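Local coordinates for protein Kiaa0380 (Homo sapiens, PDB 1HTJ) that probably links heterotrimeric G protein signalling to Rho GTPases through its RGS-like domain, as part of a guanine nucleotide exchange factor, at residues Gln32-Glu35 / Lys36-Arg40; Val46-Arg49 / Tyr50-Gln54; Tyr139-Lys142 / Arg143-Leu147; Pro163-Glu166 / Arg167-Ala170. The protein carries 3 engineered substitutions. All blocks are in the same frame, centred on the assembly; numbering follows the deposited sequence.

Interaction 1 of 4, residues Gln32-Glu35 / Lys36-Arg40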
# COMPACT_ATOMS: atom_id res chain seq x y z
N GLN A 32 1.71 1.72 14.86
CA GLN A 32 2.89 2.55 15.03
C GLN A 32 4.08 2.15 14.13
O GLN A 32 4.86 3.01 13.70
CB GLN A 32 3.31 2.48 16.50
CG GLN A 32 4.39 3.46 16.91
CD GLN A 32 4.61 3.46 18.41
OE1 GLN A 32 5.51 4.14 18.91
NE2 GLN A 32 3.78 2.72 19.15
N ASP A 33 4.19 0.85 13.83
CA ASP A 33 5.29 0.31 13.03
C ASP A 33 4.88 -0.29 11.69
O ASP A 33 4.23 -1.32 11.64
CB ASP A 33 6.01 -0.76 13.86
CG ASP A 33 7.30 -1.26 13.22
OD1 ASP A 33 7.60 -0.89 12.06
OD2 ASP A 33 8.01 -2.03 13.89
N LEU A 34 5.31 0.35 10.61
CA LEU A 34 4.99 -0.14 9.27
C LEU A 34 5.35 -1.61 9.11
O LEU A 34 4.60 -2.39 8.50
CB LEU A 34 5.71 0.70 8.22
CG LEU A 34 5.45 0.37 6.75
CD1 LEU A 34 3.97 0.32 6.45
CD2 LEU A 34 6.12 1.42 5.90
N GLU A 35 6.50 -2.00 9.66
CA GLU A 35 6.96 -3.38 9.57
C GLU A 35 5.95 -4.35 10.16
O GLU A 35 5.81 -5.47 9.69
CB GLU A 35 8.29 -3.54 10.30
CG GLU A 35 9.46 -2.87 9.62
CD GLU A 35 9.58 -3.28 8.17
OE1 GLU A 35 9.48 -4.49 7.89
OE2 GLU A 35 9.77 -2.39 7.31
N LYS A 36 5.27 -3.92 11.21
CA LYS A 36 4.27 -4.75 11.84
C LYS A 36 3.00 -4.70 11.00
O LYS A 36 2.36 -5.72 10.73
CB LYS A 36 3.97 -4.25 13.26
CG LYS A 36 5.16 -4.23 14.20
CD LYS A 36 4.72 -3.89 15.62
CE LYS A 36 5.89 -3.94 16.60
NZ LYS A 36 6.88 -2.87 16.35
N LEU A 37 2.65 -3.48 10.59
CA LEU A 37 1.46 -3.21 9.79
C LEU A 37 1.47 -4.00 8.48
O LEU A 37 0.42 -4.50 8.06
CB LEU A 37 1.39 -1.71 9.54
CG LEU A 37 0.04 -1.04 9.26
CD1 LEU A 37 -1.00 -1.41 10.32
CD2 LEU A 37 0.27 0.48 9.22
N LYS A 38 2.63 -4.11 7.84
CA LYS A 38 2.76 -4.85 6.57
C LYS A 38 2.28 -6.28 6.73
O LYS A 38 1.71 -6.87 5.82
CB LYS A 38 4.21 -4.91 6.09
CG LYS A 38 4.93 -3.58 5.97
CD LYS A 38 6.30 -3.75 5.31
CE LYS A 38 7.14 -4.81 6.01
NZ LYS A 38 8.46 -4.97 5.34
N SER A 39 2.54 -6.82 7.92
CA SER A 39 2.18 -8.19 8.25
C SER A 39 0.77 -8.38 8.79
O SER A 39 0.32 -9.51 8.96
CB SER A 39 3.18 -8.73 9.28
OG SER A 39 4.51 -8.46 8.87
N ARG A 40 0.09 -7.28 9.10
CA ARG A 40 -1.27 -7.37 9.64
C ARG A 40 -2.26 -6.75 8.66
O ARG A 40 -2.49 -5.54 8.66
CB ARG A 40 -1.33 -6.65 10.98
CG ARG A 40 -0.08 -6.83 11.82
CD ARG A 40 0.39 -8.29 11.82
NE ARG A 40 -0.71 -9.18 12.13
CZ ARG A 40 -1.35 -9.16 13.30
NH1 ARG A 40 -0.97 -8.30 14.23
NH2 ARG A 40 -2.38 -9.96 13.52

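Interaction 2 of 4, residues Val46-Arg49 / Tyr50-Gln54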
# COMPACT_ATOMS: atom_id res chain seq x y z
N VAL A 46 -7.48 -0.96 7.65
CA VAL A 46 -8.02 0.18 8.37
C VAL A 46 -7.19 1.42 8.00
O VAL A 46 -7.74 2.45 7.61
CB VAL A 46 -7.94 -0.05 9.91
CG1 VAL A 46 -8.26 1.24 10.65
CG2 VAL A 46 -8.92 -1.15 10.32
N PHE A 47 -5.88 1.31 8.12
CA PHE A 47 -4.98 2.41 7.80
C PHE A 47 -5.19 2.89 6.36
O PHE A 47 -5.17 4.09 6.08
CB PHE A 47 -3.53 1.97 8.02
CG PHE A 47 -2.50 3.05 7.77
CD1 PHE A 47 -2.70 4.36 8.24
CD2 PHE A 47 -1.32 2.77 7.07
CE1 PHE A 47 -1.76 5.36 8.02
CE2 PHE A 47 -0.37 3.75 6.85
CZ PHE A 47 -0.59 5.06 7.32
N LEU A 48 -5.40 1.95 5.44
CA LEU A 48 -5.59 2.27 4.04
C LEU A 48 -6.89 3.04 3.81
O LEU A 48 -6.96 3.93 2.96
CB LEU A 48 -5.55 0.99 3.19
CG LEU A 48 -4.15 0.44 2.89
CD1 LEU A 48 -4.24 -0.96 2.31
CD2 LEU A 48 -3.46 1.35 1.91
N ARG A 49 -7.92 2.70 4.57
CA ARG A 49 -9.20 3.40 4.43
C ARG A 49 -8.99 4.88 4.75
O ARG A 49 -9.55 5.74 4.09
CB ARG A 49 -10.24 2.76 5.37
CG ARG A 49 -10.69 1.40 4.86
CD ARG A 49 -11.63 0.70 5.82
NE ARG A 49 -12.90 1.39 5.98
CZ ARG A 49 -13.96 0.86 6.58
NH1 ARG A 49 -13.89 -0.36 7.08
NH2 ARG A 49 -15.09 1.53 6.68
N TYR A 50 -8.18 5.15 5.77
CA TYR A 50 -7.89 6.52 6.14
C TYR A 50 -7.15 7.16 4.97
O TYR A 50 -7.53 8.24 4.49
CB TYR A 50 -7.03 6.58 7.41
CG TYR A 50 -6.35 7.93 7.59
CD1 TYR A 50 -7.09 9.08 7.87
CD2 TYR A 50 -4.98 8.07 7.36
CE1 TYR A 50 -6.48 10.35 7.91
CE2 TYR A 50 -4.36 9.32 7.40
CZ TYR A 50 -5.11 10.46 7.66
OH TYR A 50 -4.49 11.70 7.62
N ILE A 51 -6.10 6.50 4.50
CA ILE A 51 -5.31 7.02 3.39
C ILE A 51 -6.20 7.33 2.18
O ILE A 51 -6.22 8.46 1.69
CB ILE A 51 -4.24 6.01 2.94
CG1 ILE A 51 -3.27 5.69 4.08
CG2 ILE A 51 -3.51 6.55 1.70
CD1 ILE A 51 -2.40 6.83 4.52
N PHE A 52 -6.92 6.32 1.71
CA PHE A 52 -7.77 6.48 0.54
C PHE A 52 -8.78 7.62 0.69
O PHE A 52 -9.09 8.30 -0.29
CB PHE A 52 -8.51 5.18 0.22
CG PHE A 52 -7.66 4.15 -0.50
CD1 PHE A 52 -8.26 3.18 -1.31
CD2 PHE A 52 -6.28 4.14 -0.36
CE1 PHE A 52 -7.50 2.22 -1.97
CE2 PHE A 52 -5.50 3.18 -1.02
CZ PHE A 52 -6.11 2.22 -1.82
N SER A 53 -9.28 7.82 1.91
CA SER A 53 -10.25 8.87 2.19
C SER A 53 -9.70 10.27 2.35
O SER A 53 -10.33 11.23 1.91
CB SER A 53 -11.02 8.57 3.48
OG SER A 53 -11.68 7.32 3.44
N GLN A 54 -8.52 10.41 2.96
CA GLN A 54 -7.99 11.75 3.25
C GLN A 54 -6.62 12.15 2.76
O GLN A 54 -6.32 13.33 2.72
CB GLN A 54 -7.95 11.98 4.77
CG GLN A 54 -9.00 11.25 5.56
CD GLN A 54 -10.26 12.07 5.71
OE1 GLN A 54 -10.63 12.82 4.81
NE2 GLN A 54 -10.93 11.92 6.85

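Interaction 3 of 4, residues Tyr139-Lys142 / Arg143-Leu147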
# COMPACT_ATOMS: atom_id res chain seq x y z
N TYR A 139 -2.76 9.22 11.19
CA TYR A 139 -3.79 8.26 11.52
C TYR A 139 -3.87 8.02 13.03
O TYR A 139 -4.96 7.86 13.56
CB TYR A 139 -3.60 6.93 10.80
CG TYR A 139 -4.78 6.03 11.08
CD1 TYR A 139 -6.08 6.46 10.78
CD2 TYR A 139 -4.63 4.82 11.77
CE1 TYR A 139 -7.19 5.72 11.16
CE2 TYR A 139 -5.75 4.06 12.16
CZ TYR A 139 -7.03 4.54 11.86
OH TYR A 139 -8.15 3.88 12.31
N ARG A 140 -2.72 7.99 13.70
CA ARG A 140 -2.73 7.77 15.15
C ARG A 140 -3.46 8.93 15.82
O ARG A 140 -4.11 8.76 16.84
CB ARG A 140 -1.31 7.63 15.70
CG ARG A 140 -0.73 6.21 15.51
CD ARG A 140 0.63 6.20 14.81
NE ARG A 140 1.74 6.53 15.71
CZ ARG A 140 2.05 5.81 16.78
NH1 ARG A 140 1.34 4.72 17.06
NH2 ARG A 140 3.06 6.16 17.57
N THR A 141 -3.35 10.11 15.24
CA THR A 141 -4.03 11.27 15.78
C THR A 141 -5.54 11.02 15.68
O THR A 141 -6.27 11.29 16.62
CB THR A 141 -3.66 12.55 14.99
OG1 THR A 141 -2.27 12.84 15.21
CG2 THR A 141 -4.52 13.73 15.43
N LYS A 142 -5.99 10.48 14.54
CA LYS A 142 -7.42 10.16 14.34
C LYS A 142 -7.88 9.18 15.42
O LYS A 142 -9.00 9.29 15.92
CB LYS A 142 -7.65 9.52 12.96
CG LYS A 142 -7.36 10.43 11.78
CD LYS A 142 -8.49 11.40 11.57
CE LYS A 142 -8.14 12.48 10.56
NZ LYS A 142 -9.36 13.33 10.29
N ARG A 143 -7.02 8.23 15.77
CA ARG A 143 -7.34 7.25 16.80
C ARG A 143 -7.49 7.97 18.16
O ARG A 143 -8.48 7.80 18.88
CB ARG A 143 -6.26 6.16 16.88
CG ARG A 143 -5.99 5.47 15.54
CD ARG A 143 -5.08 4.24 15.66
NE ARG A 143 -5.80 3.07 16.18
CZ ARG A 143 -5.42 2.39 17.27
NH1 ARG A 143 -4.34 2.74 17.94
NH2 ARG A 143 -6.16 1.38 17.70
N THR A 144 -6.49 8.78 18.50
CA THR A 144 -6.52 9.55 19.74
C THR A 144 -7.81 10.36 19.83
O THR A 144 -8.32 10.63 20.93
CB THR A 144 -5.33 10.51 19.80
OG1 THR A 144 -4.11 9.75 19.85
CG2 THR A 144 -5.42 11.39 21.03
N LEU A 145 -8.35 10.76 18.68
CA LEU A 145 -9.57 11.56 18.65
C LEU A 145 -10.83 10.72 18.61
O LEU A 145 -11.94 11.25 18.46
CB LEU A 145 -9.55 12.49 17.44
CG LEU A 145 -8.45 13.55 17.39
CD1 LEU A 145 -8.50 14.28 16.08
CD2 LEU A 145 -8.61 14.54 18.56
N GLY A 146 -10.67 9.40 18.75
CA GLY A 146 -11.80 8.49 18.73
C GLY A 146 -12.49 8.36 17.38
O GLY A 146 -13.69 8.12 17.33
N LEU A 147 -11.73 8.49 16.30
CA LEU A 147 -12.30 8.42 14.96
C LEU A 147 -11.99 7.11 14.24
O LEU A 147 -12.31 6.95 13.07
CB LEU A 147 -11.80 9.61 14.14
CG LEU A 147 -11.98 11.00 14.79
CD1 LEU A 147 -11.40 12.09 13.91
CD2 LEU A 147 -13.48 11.28 15.06

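Interaction 4 of 4, residues Pro163-Glu166 / Arg167-Ala170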
# COMPACT_ATOMS: atom_id res chain seq x y z
N PRO A 163 -6.08 -16.90 12.42
CA PRO A 163 -5.85 -16.40 11.06
C PRO A 163 -7.11 -16.32 10.20
O PRO A 163 -7.24 -15.44 9.35
CB PRO A 163 -4.82 -17.39 10.51
CG PRO A 163 -4.04 -17.76 11.72
CD PRO A 163 -5.13 -17.96 12.76
N LEU A 164 -8.04 -17.24 10.41
CA LEU A 164 -9.29 -17.25 9.66
C LEU A 164 -10.05 -15.96 9.93
O LEU A 164 -10.67 -15.38 9.04
CB LEU A 164 -10.16 -18.44 10.08
CG LEU A 164 -11.54 -18.48 9.41
CD1 LEU A 164 -11.39 -18.77 7.93
CD2 LEU A 164 -12.40 -19.53 10.08
N ARG A 165 -10.00 -15.54 11.19
CA ARG A 165 -10.67 -14.33 11.61
C ARG A 165 -10.02 -13.11 10.96
O ARG A 165 -10.70 -12.23 10.44
CB ARG A 165 -10.57 -14.20 13.13
CG ARG A 165 -11.47 -13.13 13.71
CD ARG A 165 -12.92 -13.48 13.45
NE ARG A 165 -13.72 -13.35 14.67
CZ ARG A 165 -15.00 -13.68 14.76
NH1 ARG A 165 -15.64 -14.17 13.71
NH2 ARG A 165 -15.64 -13.53 15.91
N GLU A 166 -8.69 -13.07 10.99
CA GLU A 166 -7.97 -11.95 10.43
C GLU A 166 -8.21 -11.78 8.95
O GLU A 166 -8.22 -10.66 8.43
CB GLU A 166 -6.48 -12.09 10.70
CG GLU A 166 -5.70 -10.86 10.28
CD GLU A 166 -4.29 -10.86 10.83
OE1 GLU A 166 -3.55 -11.82 10.56
OE2 GLU A 166 -3.94 -9.89 11.54
N ARG A 167 -8.38 -12.90 8.25
CA ARG A 167 -8.63 -12.83 6.82
C ARG A 167 -10.01 -12.23 6.61
O ARG A 167 -10.22 -11.45 5.69
CB ARG A 167 -8.55 -14.22 6.18
CG ARG A 167 -9.33 -14.34 4.89
CD ARG A 167 -8.61 -15.18 3.84
NE ARG A 167 -9.49 -15.42 2.69
CZ ARG A 167 -9.06 -15.67 1.46
NH1 ARG A 167 -7.76 -15.72 1.20
NH2 ARG A 167 -9.94 -15.85 0.48
N GLN A 168 -10.94 -12.61 7.48
CA GLN A 168 -12.30 -12.11 7.38
C GLN A 168 -12.41 -10.62 7.68
O GLN A 168 -13.16 -9.91 7.02
CB GLN A 168 -13.21 -12.91 8.31
CG GLN A 168 -13.45 -14.33 7.83
CD GLN A 168 -14.28 -15.14 8.80
OE1 GLN A 168 -13.88 -15.34 9.96
NE2 GLN A 168 -15.44 -15.62 8.35
N VAL A 169 -11.66 -10.15 8.67
CA VAL A 169 -11.69 -8.74 9.02
C VAL A 169 -11.00 -7.94 7.91
O VAL A 169 -11.50 -6.89 7.50
CB VAL A 169 -10.98 -8.46 10.36
CG1 VAL A 169 -10.90 -6.96 10.61
CG2 VAL A 169 -11.73 -9.15 11.50
N ALA A 170 -9.87 -8.45 7.43
CA ALA A 170 -9.12 -7.78 6.38
C ALA A 170 -9.97 -7.65 5.13
O ALA A 170 -9.97 -6.63 4.46
CB ALA A 170 -7.86 -8.54 6.07

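Interaction 1 of 4, residues Gln32-Glu35 / Lys36-Arg40
Lys36 wraps back on Asp33 atom by atom. CB lies 3.4 Å from the backbone O of Asp33; CG and CD then pass the Asp33 CB, CG being 3.6 Å from it, and CE goes by Asp33 OD2 at 3.9 Å. The chain runs extended until its last torsion, where a bend (chi4 68°) turns NZ in to Asp33 OD2, 2.8 Å away, in a salt bridge that uses the anti lone pair of that oxygen. The other carboxylate oxygen, OD1, takes the Glu35 N-H at 2.9 Å, approached from above the carboxylate plane. Asp33 is thus the N-cap of helix 34-39, a short helix of the RGS-like domain, and a small acid suits the place because it can accept from an amide of the first turn while its charge holds the lysine. Its backbone O is gripped twice, by Lys36 N and, more straightly, by Leu37 N. Offset by two residues, Glu35 and Lys38 run alongside each other, the lysine bent at chi3, with Lys38 NZ 2.8 Å from Glu35 OE1 in a second salt bridge. Lys38 NZ also forms a salt bridge with Glu67 of helix 58-69. Leu34 and Leu37 are buried against neighbouring helices.

Interaction 2 of 4, residues Val46-Arg49 / Tyr50-Gln54
Ile51 lies over one face of the Phe47 ring, one turn on in helix 41-54 of the all-helical RGS-like domain. Its CG1 stands above the ring centre, and CD1 continues off-centre in a CH-pi contact, 4.2 Å from the ring centroid and 3.8 Å from Phe47 CZ. Phe47 CG is anti to the backbone N (chi1 -178°), which swings the ring forward along the helix to meet the isoleucine. On another side of the helix Leu48 and Phe52 run side by side, with CD2 of the leucine 4.0 Å from CE2 of the ring. These apolar side chains suit a helix covered on several sides: Phe47 reaches Ile136 of helix 118-144, while Leu48 and Phe52 both pack on Leu196 of helix 186-202. Arg49, partly exposed, packs on Ala176 of helix 163-182 and sends NH1 to Gln173. The backbone bonds behind these pairs include a straight one from Phe52 N to Leu48 O, 2.7 Å long. An alanine in place of Ser53 would probably leave Arg49 O with just one of the two donors this residue gives it. Those donors, Ser53 N and Ser53 OG, reach Arg49 O from opposite faces of its carbonyl plane, OG at 2.7 Å.

Interaction 3 of 4, residues Tyr139-Lys142 / Arg143-Leu147
Arg143 N and Thr144 N close ordinary helical turns on Tyr139 O and Arg140 O, but beyond them Leu145 leaves helical geometry and the chain turns back at Gly146, whose phi is positive (69°). Among the side chains, Arg143 lays its aliphatic part over one face of the Tyr139 ring: CG sits 4.1 Å from the ring centroid in a CH-pi contact, and CD comes to 3.6 Å from CE2. Ring and guanidinium planes stand 35° apart. A bend at chi3 (77°) turns the guanidinium off the line of the chain, where NE pairs with Glu153 and NH1 with Asp28. Glu153 OE2 also bonds Tyr139 OH, so one carboxylate oxygen holds both partners of this CH-pi pair. The turn that follows is a Schellman motif ending helix 118-144: Leu147 N reaches Lys142 O at 2.9 Å and Gly146 N reaches Arg143 O at 2.7 Å, glycine being the residue most at ease with such a phi as C-prime. A leucine in place of Tyr139 would probably leave Glu153 without its hydroxyl partner and the arginine methylenes without a flat face to lie on. Across the motif, Leu147 CD1 touches Lys142 CD at 3.8 Å, so that the lysine offers its methylenes as an apolar surface. Thr141 CG2 and Leu145 CD1 similarly lie alongside each other, 4.1 Å apart.

Interaction 4 of 4, residues Pro163-Glu166 / Arg167-Ala170
Gln168 folds back beside Leu164, its CG 3.2 Å from the leucine's backbone O, on the exposed side. The side chains meet loosely: OE1 is 4.0 Å from Leu164 CG and 4.1 Å from Arg165 CD, makes no hydrogen bond to Leu164 O, and lies at the edge of the arginine's guanidinium, near its plane, with the amide turned 36° from that plane. Such long, polar chains suit a surface position; the arginine spends its charge away from the glutamine, NE meeting Asp158 O and the Asp160 carboxylate. The buried side is built from small or branched residues instead. Ala170 brings its CB to 3.2 Å from Glu166 O, and its methyl touches Pro41 of helix 41-54 and Ile205, consistent with a small residue here. Val169 sets CG2 3.4 Å from Arg165 O and packs on Ala42 and Leu159. Glu166 reaches across in a salt bridge from OE2 to Arg40, at the end of segment 36-40, CG anti to the backbone N (chi1 -173°) and the chain extended. Pro163, having no N-H to donate, fits the first turn and accepts from Arg167 N at 3.0 Å. Four successive i to i+4 backbone bonds make this the regular opening of alpha-helix 163-182 in the RGS-like domain.

Overall arrangement
From the N terminus the four contacts come in series, none enclosing or crossing another, and each closes only a turn or two of its own helix. Interaction 1 opens helix 34-39, and interaction 2 follows on helix 41-54, the next in the chain; Leu37 packs on Phe47 between them. Much later, interaction 3 ends helix 118-144 and returns to both, setting Tyr139 against Val46, Phe47 and Tyr50 and Arg140 against Gln32. Interaction 4 begins helix 163-182 and ties back to interaction 1 through the Arg40–Glu166 salt bridge. Interactions 3 and 4 do not touch, their centres about 23 Å apart; both instead contact helix 41-54, interaction 4 through Pro41 and Ala42.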